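Local coordinates for protein transcriptional regulator (Mesorhizobium loti, PDB 3BHQ) that probably binds regulatory DNA as a TetR-family transcription factor, with a helix-turn-helix near its N terminus and an all-helical C-terminal domain, at residues A[31-34]-A[35-39]; A[96-99]-A[100-103]. All coordinates share one frame; numbering follows the deposited sequence.

Following the chain from the N terminus, the loop after helix 9-28 runs into interaction 1, where residues 31-34 lead into helix 35-42 at the start of the predicted helix-turn-helix. The long helix 56-83 comes later, and interaction 2 then forms within helix 88-103 of the AefR-like C-terminal domain. Both are local: interaction 1 caps the helix start and interaction 2 joins successive turns, so neither closes a long loop. They lie in series, neither nested nor crossed, and the centres of interactions 1 and 2 are about 32 Å apart. Helix 56-83 is common to both: Leu59 touches Met35 and Ile38, while Val71, Ile74 and Ile75 pack against residues of 96-103.

Interaction 1 of 2, residues A[31-34]-A[35-39]; sequences DGTS and MEEIA
Gly32 and Glu37 are joined through one water, which donates to Gly32 O and to Glu37 OE2, 2.7 Å each. Next along the loop, Thr33 lays its side chain across that of Ile38 at about a right angle, OG1 being 3.8 Å from Ile38 CG1. Ser34 is the N-cap of helix 35-42. Its OG, set between the backbone N and the carbonyl carbon (chi1 63°), accepts the capping hydrogen bond from Glu37 N at 3.1 Å and donates to Glu37 OE1 at 2.7 Å, meeting the carboxylate from its anti side. A short side chain that both accepts and donates suits this position, and the acid three residues on answers it. Without the hydroxyl, as with an alanine in its place, the Glu37 amide would probably lose its side-chain acceptor and the carboxylate would be freer to swing. Ser34 O accepts from Ile38 N at 2.9 Å, the i to i+4 bond that closes the first turn. Glu36 OE2 makes a salt bridge to Lys46 NZ and a hydrogen bond with Tyr50 OH. Around this start of the predicted helix-turn-helix, Thr33 and Ile38 pack on helix 9-28, selenomethionine Met35 reaches helix 46-53, and Met35 and Ile38 meet Leu59 of helix 56-83.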
ATOM      1  N   ASP A  31      -8.830 -15.384 -14.383  1.00 26.61           N
ATOM      2  CA  ASP A  31      -8.942 -16.007 -15.712  1.00 27.94           C
ATOM      3  C   ASP A  31      -8.489 -17.443 -15.761  1.00 27.03           C
ATOM      4  O   ASP A  31      -8.858 -18.140 -16.689  1.00 31.60           O
ATOM      5  CB  ASP A  31      -8.142 -15.245 -16.786  1.00 28.95           C
ATOM      6  CG  ASP A  31      -8.749 -13.924 -17.145  1.00 36.17           C
ATOM      7  OD1 ASP A  31      -9.990 -13.780 -17.041  1.00 35.76           O
ATOM      8  OD2 ASP A  31      -7.975 -13.038 -17.585  1.00 39.16           O
ATOM      9  N   GLY A  32      -7.706 -17.876 -14.780  1.00 25.57           N
ATOM     10  CA  GLY A  32      -7.159 -19.233 -14.750  1.00 28.08           C
ATOM     11  C   GLY A  32      -8.036 -20.283 -14.103  1.00 28.79           C
ATOM     12  O   GLY A  32      -7.650 -21.452 -14.073  1.00 29.45           O
ATOM     13  N   THR A  33      -9.178 -19.875 -13.549  1.00 26.23           N
ATOM     14  CA  THR A  33     -10.108 -20.821 -12.915  1.00 25.86           C
ATOM     15  C   THR A  33     -11.508 -20.612 -13.453  1.00 27.09           C
ATOM     16  O   THR A  33     -11.746 -19.766 -14.317  1.00 27.12           O
ATOM     17  CB  THR A  33     -10.024 -20.772 -11.356  1.00 27.08           C
ATOM     18  OG1 THR A  33     -10.745 -21.888 -10.793  1.00 27.72           O
ATOM     19  CG2 THR A  33     -10.573 -19.472 -10.793  1.00 22.07           C
ATOM     20  N   SER A  34     -12.422 -21.448 -12.981  1.00 26.71           N
ATOM     21  CA  SER A  34     -13.783 -21.423 -13.446  1.00 26.76           C
ATOM     22  C   SER A  34     -14.745 -21.918 -12.389  1.00 23.30           C
ATOM     23  O   SER A  34     -14.352 -22.551 -11.403  1.00 24.13           O
ATOM     24  CB  SER A  34     -13.918 -22.325 -14.680  1.00 28.62           C
ATOM     25  OG  SER A  34     -13.632 -23.672 -14.354  1.00 27.60           O
HETATM   26  N   MSE A  35     -16.014 -21.637 -12.619  1.00 25.10           N
HETATM   27  CA  MSE A  35     -17.078 -22.112 -11.715  1.00 23.31           C
HETATM   28  C   MSE A  35     -17.052 -23.629 -11.610  1.00 24.70           C
HETATM   29  O   MSE A  35     -17.220 -24.184 -10.518  1.00 22.60           O
HETATM   30  CB  MSE A  35     -18.442 -21.641 -12.215  1.00 23.74           C
HETATM   31  CG  MSE A  35     -18.618 -20.126 -12.167  1.00 24.60           C
HETATM   32 SE   MSE A  35     -18.983 -19.478 -10.373  0.75 23.49          SE
HETATM   33  CE  MSE A  35     -20.903 -19.777 -10.414  1.00 23.97           C
ATOM     34  N   GLU A  36     -16.802 -24.290 -12.736  1.00 25.03           N
ATOM     35  CA  GLU A  36     -16.770 -25.746 -12.804  1.00 25.52           C
ATOM     36  C   GLU A  36     -15.600 -26.318 -11.995  1.00 23.52           C
ATOM     37  O   GLU A  36     -15.776 -27.259 -11.210  1.00 24.10           O
ATOM     38  CB  GLU A  36     -16.739 -26.221 -14.280  1.00 26.67           C
ATOM     39  CG  GLU A  36     -18.026 -25.869 -15.114  1.00 38.06           C
ATOM     40  CD  GLU A  36     -18.201 -24.379 -15.531  1.00 44.09           C
ATOM     41  OE1 GLU A  36     -17.235 -23.570 -15.447  1.00 36.12           O
ATOM     42  OE2 GLU A  36     -19.331 -24.015 -15.938  1.00 41.10           O
ATOM     43  N   GLU A  37     -14.415 -25.727 -12.138  1.00 22.88           N
ATOM     44  CA  GLU A  37     -13.241 -26.159 -11.374  1.00 24.33           C
ATOM     45  C   GLU A  37     -13.392 -25.909  -9.864  1.00 21.91           C
ATOM     46  O   GLU A  37     -12.978 -26.728  -9.037  1.00 22.24           O
ATOM     47  CB  GLU A  37     -11.966 -25.491 -11.920  1.00 27.80           C
ATOM     48  CG  GLU A  37     -11.619 -26.011 -13.329  1.00 31.49           C
ATOM     49  CD  GLU A  37     -10.622 -25.145 -14.065  1.00 31.67           C
ATOM     50  OE1 GLU A  37     -10.979 -24.002 -14.406  1.00 38.34           O
ATOM     51  OE2 GLU A  37      -9.507 -25.625 -14.352  1.00 38.08           O
ATOM     52  N   ILE A  38     -13.977 -24.759  -9.505  1.00 20.58           N
ATOM     53  CA  ILE A  38     -14.240 -24.429  -8.106  1.00 20.28           C
ATOM     54  C   ILE A  38     -15.244 -25.415  -7.495  1.00 19.08           C
ATOM     55  O   ILE A  38     -15.044 -25.898  -6.369  1.00 20.27           O
ATOM     56  CB  ILE A  38     -14.708 -22.956  -7.943  1.00 19.18           C
ATOM     57  CG1 ILE A  38     -13.517 -22.020  -8.248  1.00 21.97           C
ATOM     58  CG2 ILE A  38     -15.210 -22.683  -6.508  1.00 20.12           C
ATOM     59  CD1 ILE A  38     -13.900 -20.585  -8.524  1.00 20.57           C
ATOM     60  N   ALA A  39     -16.295 -25.736  -8.260  1.00 19.90           N
ATOM     61  CA  ALA A  39     -17.297 -26.712  -7.817  1.00 19.23           C
ATOM     62  C   ALA A  39     -16.617 -28.030  -7.479  1.00 20.50           C
ATOM     63  O   ALA A  39     -16.826 -28.598  -6.397  1.00 18.64           O
ATOM     64  CB  ALA A  39     -18.403 -26.936  -8.893  1.00 20.01           C
TER
HETATM   65  O   HOH W   1      -7.738 -23.975 -13.208  1.00 40.41           O

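Interaction 2 of 2, residues A[96-99]-A[100-103]; sequences ARRL and IAVL
Four successive i to i+4 hydrogen bonds tie 96-99 to 100-103, from Ile100 N to Ala96 O, Ala101 N to Arg97 O, Val102 N to Arg98 O (2.9 Å) and Leu103 N to Leu99 O. The side chains of the second turn lean back against these same carbonyls. Val102 has CG2 anti to its carbonyl carbon and CG1 anti to the backbone N (chi1 170°), which brings CG2 to 3.2 Å from Arg98 O. Leu103 sets CG anti to its own carbonyl carbon (chi1 -59°), and CB and CG both come to 3.3 Å from Leu99 O. In one of the two deposited conformers of Arg98 the bent chain carries NH2 to 3.5 Å from Val102 CG2, a contact left doubtful by the disorder.

Residue type follows position round the helix. Leu99 and Leu103, one turn apart, are buried against Phe167 of helix 159-181, Leu99 also meeting Ile75 and Leu103 meeting Val71 of helix 56-83. Ile100, likewise buried, packs on Leu170 of helix 159-181 and Leu191 of helix 188-206, where a bulky branched side chain can meet two helices at once. Val102 adds a beta-branched surface against Ile74. Small Ala96 fits close to Ala195 and Val199 of helix 188-206, whereas Ala101 lies on an exposed side. The extended chain of Arg97 runs alongside helix 188-206, touching Ala195, with NH2 in a salt bridge to Asp196. This is the pattern of an amphipathic helix in a helical bundle: Ala96, Leu99, Ile100 and Leu103, spaced three and four apart, pack on partner helices, in keeping with the all-helical C-terminal domain of TetR-family regulators.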
ATOM      1  N   ALA A  96       0.618  -4.981  18.261  1.00 18.45           N
ATOM      2  CA  ALA A  96       1.425  -4.707  17.038  1.00 19.43           C
ATOM      3  C   ALA A  96       2.031  -5.967  16.457  1.00 19.68           C
ATOM      4  O   ALA A  96       2.005  -6.182  15.236  1.00 19.91           O
ATOM      5  CB  ALA A  96       2.516  -3.711  17.317  1.00 18.59           C
ATOM      6  N   ARG A  97       2.583  -6.816  17.317  1.00 18.29           N
ATOM      7  CA  ARG A  97       3.159  -8.089  16.874  1.00 20.68           C
ATOM      8  C   ARG A  97       2.107  -8.990  16.211  1.00 22.82           C
ATOM      9  O   ARG A  97       2.380  -9.601  15.163  1.00 22.59           O
ATOM     10  CB  ARG A  97       3.849  -8.808  18.037  1.00 21.29           C
ATOM     11  CG  ARG A  97       5.085  -8.091  18.550  1.00 25.27           C
ATOM     12  CD  ARG A  97       5.512  -8.680  19.877  1.00 26.95           C
ATOM     13  NE  ARG A  97       6.613  -7.951  20.521  1.00 28.72           N
ATOM     14  CZ  ARG A  97       7.265  -8.399  21.604  1.00 34.66           C
ATOM     15  NH1 ARG A  97       6.978  -9.579  22.160  1.00 34.59           N
ATOM     16  NH2 ARG A  97       8.245  -7.679  22.139  1.00 33.03           N
ATOM     17  N   ARG A  98       0.895  -9.054  16.784  1.00 22.36           N
ATOM     18  CA  ARG A  98      -0.196  -9.853  16.202  0.50 21.61           C
ATOM     19  C   ARG A  98      -0.684  -9.256  14.880  1.00 21.59           C
ATOM     20  O   ARG A  98      -0.956  -9.997  13.932  1.00 24.20           O
ATOM     21  CB  ARG A  98      -1.384 -10.006  17.163  0.50 22.16           C
ATOM     22  CG  ARG A  98      -1.091 -10.805  18.416  0.50 28.78           C
ATOM     23  CD  ARG A  98      -0.945 -12.323  18.166  0.50 33.52           C
ATOM     24  NE  ARG A  98      -2.206 -12.952  17.742  0.50 37.29           N
ATOM     25  CZ  ARG A  98      -2.556 -13.336  16.506  0.50 32.88           C
ATOM     26  NH1 ARG A  98      -3.757 -13.885  16.329  0.50 34.33           N
ATOM     27  NH2 ARG A  98      -1.744 -13.207  15.453  0.50 35.33           N
ATOM     28  N   LEU A  99      -0.799  -7.919  14.814  1.00 19.07           N
ATOM     29  CA  LEU A  99      -1.240  -7.223  13.574  1.00 21.76           C
ATOM     30  C   LEU A  99      -0.294  -7.517  12.430  1.00 21.16           C
ATOM     31  O   LEU A  99      -0.750  -7.791  11.308  1.00 20.61           O
ATOM     32  CB  LEU A  99      -1.336  -5.702  13.758  1.00 23.38           C
ATOM     33  CG  LEU A  99      -2.398  -5.123  14.688  1.00 24.83           C
ATOM     34  CD1 LEU A  99      -2.199  -3.600  14.781  1.00 25.20           C
ATOM     35  CD2 LEU A  99      -3.820  -5.484  14.220  1.00 26.05           C
ATOM     36  N   ILE A 100       1.006  -7.426  12.685  1.00 20.99           N
ATOM     37  CA  ILE A 100       2.022  -7.751  11.663  0.50 22.44           C
ATOM     38  C   ILE A 100       1.856  -9.168  11.180  1.00 23.83           C
ATOM     39  O   ILE A 100       1.803  -9.422   9.998  1.00 22.69           O
ATOM     40  CB  ILE A 100       3.483  -7.624  12.183  0.50 22.73           C
ATOM     41  CG1 ILE A 100       3.828  -6.152  12.339  0.50 18.11           C
ATOM     42  CG2 ILE A 100       4.496  -8.309  11.220  0.50 21.28           C
ATOM     43  CD1 ILE A 100       5.197  -5.912  12.936  0.50 25.31           C
ATOM     44  N   ALA A 101       1.746 -10.119  12.104  1.00 20.96           N
ATOM     45  CA  ALA A 101       1.622 -11.548  11.727  1.00 22.93           C
ATOM     46  C   ALA A 101       0.368 -11.842  10.897  1.00 25.41           C
ATOM     47  O   ALA A 101       0.427 -12.572   9.906  1.00 25.83           O
ATOM     48  CB  ALA A 101       1.661 -12.434  12.966  1.00 26.09           C
ATOM     49  N   VAL A 102      -0.760 -11.258  11.286  1.00 22.96           N
ATOM     50  CA  VAL A 102      -2.027 -11.440  10.583  1.00 22.11           C
ATOM     51  C   VAL A 102      -2.033 -10.780   9.200  1.00 23.99           C
ATOM     52  O   VAL A 102      -2.403 -11.396   8.188  1.00 22.31           O
ATOM     53  CB  VAL A 102      -3.214 -10.892  11.443  1.00 25.47           C
ATOM     54  CG1 VAL A 102      -4.520 -10.843  10.666  1.00 25.78           C
ATOM     55  CG2 VAL A 102      -3.356 -11.725  12.708  1.00 27.01           C
ATOM     56  N   LEU A 103      -1.650  -9.508   9.181  1.00 20.33           N
ATOM     57  CA  LEU A 103      -1.723  -8.709   7.959  1.00 20.57           C
ATOM     58  C   LEU A 103      -0.650  -9.032   6.932  1.00 21.62           C
ATOM     59  O   LEU A 103      -0.852  -8.728   5.745  1.00 21.92           O
ATOM     60  CB  LEU A 103      -1.837  -7.216   8.296  1.00 19.24           C
ATOM     61  CG  LEU A 103      -3.061  -6.836   9.144  1.00 22.60           C
ATOM     62  CD1 LEU A 103      -3.021  -5.387   9.594  1.00 23.03           C
ATOM     63  CD2 LEU A 103      -4.355  -7.117   8.405  1.00 24.88           C
TER